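Purine nucleoside phosphorylase (PDB 1ODI) probably catalyses the reversible phosphorolysis of purine nucleosides, splitting the glycosidic bond to give the free base and ribose 1-phosphate. Local coordinates at residues Gly89-Ala94 / Val175-Met180. Numbering follows the deposited sequence.
Sequences GTAGAA and VLAFEM. With ADN (adenosine), chain H; SO4 (sulfate ion), chain G.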
loop_
_atom_site.group_PDB
_atom_site.type_symbol
_atom_site.label_atom_id
_atom_site.label_comp_id
_atom_site.label_asym_id
_atom_site.label_seq_id
_atom_site.Cartn_x
_atom_site.Cartn_y
_atom_site.Cartn_z
ATOM N N GLY A 89 1.342 30.875 -5.567
ATOM C CA GLY A 89 0.515 30.296 -6.614
ATOM C C GLY A 89 -0.981 30.486 -6.456
ATOM O O GLY A 89 -1.442 31.352 -5.717
ATOM N N THR A 90 -1.747 29.677 -7.174
ATOM C CA THR A 90 -3.198 29.737 -7.091
ATOM C C THR A 90 -3.679 28.345 -6.707
ATOM O O THR A 90 -2.915 27.388 -6.786
ATOM C CB THR A 90 -3.822 30.150 -8.441
ATOM O OG1 THR A 90 -3.523 29.164 -9.431
ATOM C CG2 THR A 90 -3.254 31.486 -8.902
ATOM N N ALA A 91 -4.934 28.232 -6.282
ATOM C CA ALA A 91 -5.490 26.940 -5.884
ATOM C C ALA A 91 -7.006 26.889 -6.073
ATOM O O ALA A 91 -7.653 27.921 -6.242
ATOM C CB ALA A 91 -5.128 26.642 -4.421
ATOM N N GLY A 92 -7.556 25.678 -6.054
ATOM C CA GLY A 92 -8.989 25.506 -6.212
ATOM C C GLY A 92 -9.652 25.192 -4.887
ATOM O O GLY A 92 -9.281 24.216 -4.235
ATOM N N ALA A 93 -10.624 26.014 -4.484
ATOM C CA ALA A 93 -11.333 25.821 -3.210
ATOM C C ALA A 93 -12.031 24.463 -3.095
ATOM O O ALA A 93 -12.714 24.018 -4.020
ATOM C CB ALA A 93 -12.341 26.938 -3.009
ATOM N N ALA A 94 -11.861 23.814 -1.947
ATOM C CA ALA A 94 -12.453 22.500 -1.708
ATOM C C ALA A 94 -13.899 22.614 -1.252
ATOM O O ALA A 94 -14.657 21.650 -1.326
ATOM C CB ALA A 94 -11.644 21.741 -0.672
ATOM N N VAL A 175 -8.896 20.258 4.580
ATOM C CA VAL A 175 -8.281 20.713 3.335
ATOM C C VAL A 175 -9.047 21.915 2.801
ATOM O O VAL A 175 -10.234 21.813 2.489
ATOM C CB VAL A 175 -8.273 19.598 2.261
ATOM C CG1 VAL A 175 -7.785 20.160 0.920
ATOM C CG2 VAL A 175 -7.366 18.445 2.713
ATOM N N LEU A 176 -8.371 23.053 2.694
ATOM C CA LEU A 176 -9.012 24.261 2.211
ATOM C C LEU A 176 -9.026 24.358 0.691
ATOM O O LEU A 176 -9.984 24.867 0.104
ATOM C CB LEU A 176 -8.328 25.498 2.796
ATOM C CG LEU A 176 -8.382 25.691 4.313
ATOM C CD1 LEU A 176 -7.602 26.934 4.686
ATOM C CD2 LEU A 176 -9.816 25.823 4.772
ATOM N N ALA A 177 -7.975 23.867 0.046
ATOM C CA ALA A 177 -7.909 23.941 -1.409
ATOM C C ALA A 177 -6.894 22.972 -2.001
ATOM O O ALA A 177 -6.015 22.458 -1.303
ATOM C CB ALA A 177 -7.580 25.371 -1.846
ATOM N N PHE A 178 -7.024 22.733 -3.301
ATOM C CA PHE A 178 -6.129 21.837 -3.994
ATOM C C PHE A 178 -5.220 22.614 -4.910
ATOM O O PHE A 178 -5.659 23.524 -5.612
ATOM C CB PHE A 178 -6.905 20.807 -4.824
ATOM C CG PHE A 178 -7.604 19.771 -4.002
ATOM C CD1 PHE A 178 -8.753 20.091 -3.284
ATOM C CD2 PHE A 178 -7.085 18.483 -3.902
ATOM C CE1 PHE A 178 -9.377 19.143 -2.470
ATOM C CE2 PHE A 178 -7.700 17.528 -3.091
ATOM C CZ PHE A 178 -8.849 17.860 -2.372
ATOM N N GLU A 179 -3.943 22.250 -4.882
ATOM C CA GLU A 179 -2.945 22.860 -5.734
ATOM C C GLU A 179 -1.942 21.756 -6.094
ATOM O O GLU A 179 -2.122 20.608 -5.678
ATOM C CB GLU A 179 -2.309 24.067 -5.034
ATOM C CG GLU A 179 -1.793 23.813 -3.653
ATOM C CD GLU A 179 -0.319 23.543 -3.658
ATOM O OE1 GLU A 179 0.069 22.365 -3.541
ATOM O OE2 GLU A 179 0.448 24.517 -3.795
ATOM N N MET A 180 -0.899 22.082 -6.854
ATOM C CA MET A 180 0.031 21.050 -7.306
ATOM C C MET A 180 1.533 21.253 -7.127
ATOM O O MET A 180 2.307 20.813 -7.978
ATOM C CB MET A 180 -0.234 20.770 -8.790
ATOM C CG MET A 180 -1.671 20.381 -9.118
ATOM S SD MET A 180 -2.007 20.363 -10.905
ATOM C CE MET A 180 -1.058 18.922 -11.422
HETATM O "O5'" ADN H . -4.069 25.448 -13.094
HETATM C "C5'" ADN H . -3.516 24.414 -12.302
HETATM C "C4'" ADN H . -2.307 25.067 -11.605
HETATM O "O4'" ADN H . -2.656 26.193 -10.712
HETATM C "C3'" ADN H . -1.581 24.094 -10.692
HETATM O "O3'" ADN H . -0.174 24.331 -10.900
HETATM C "C2'" ADN H . -2.023 24.421 -9.245
HETATM O "O2'" ADN H . -0.944 24.624 -8.337
HETATM C "C1'" ADN H . -2.994 25.628 -9.432
HETATM N N9 ADN H . -4.474 25.313 -9.327
HETATM C C8 ADN H . -5.503 26.265 -9.447
HETATM N N7 ADN H . -6.719 25.797 -9.337
HETATM C C5 ADN H . -6.526 24.432 -9.125
HETATM C C6 ADN H . -7.445 23.319 -8.929
HETATM N N6 ADN H . -8.773 23.469 -8.921
HETATM N N1 ADN H . -6.899 22.066 -8.746
HETATM C C2 ADN H . -5.546 21.904 -8.755
HETATM N N3 ADN H . -4.595 22.863 -8.930
HETATM C C4 ADN H . -5.149 24.105 -9.113
HETATM S S SO4 G . 0.155 28.214 -9.985
HETATM O O1 SO4 G . -0.288 27.487 -8.783
HETATM O O2 SO4 G . 1.336 29.029 -9.654
HETATM O O3 SO4 G . -0.939 29.083 -10.459
HETATM O O4 SO4 G . 0.515 27.258 -11.048
#
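Gly92 and Phe178 form an antiparallel hydrogen-bonded pair that satisfies all four of their backbone polar atoms. Gly92 N gives a nearly straight bond to Phe178 O (2.9 Å), in the carbonyl plane, and Phe178 N returns one to Gly92 O (2.9 Å). Two residues on, Ala94 N reaches Leu176 O at 3.0 Å from above the carbonyl plane. Between these bonds Ala93 faces Ala177 as a non-hydrogen-bonded pair. The Phe178 ring meets Ala94 CB near the ring plane, at CE1 (3.9 Å).

Toward Thr90 and Met180 the strands diverge; adenosine lies against both, and the sulfate, probably in the phosphate site, is held by Thr90: its N donates to O1, and its OG1, set between backbone N and carbonyl carbon (chi1 63°), donates to O3 at 2.8 Å. Met180 N donates to the ribose O2' (2.9 Å), and the Met180 side chain lies along the nucleoside, SD 3.8 Å from C3'. Replacing Met180 by an alanine removes CG and SD and is likely to leave ribose C3' and purine N3 without their packing. Glu179 OE2 forms a salt bridge with Arg87 NE, while OE1 accepts hydrogen bonds from Ser155 OG and from N of Glu181 and Ala182; Arg87 also binds the sulfate, making Glu179 second-shell to it. These segments line the nucleoside pocket, where His5 of the second subunit and Asn204 also bond adenosine and Arg44 of that subunit the sulfate.

In the sheet, strand 84-93 runs between strands 175-179 and 195-205, strand 152-155 flanks 175-179, and helix 164-171 packs Trp170 and Ala167 against Phe178.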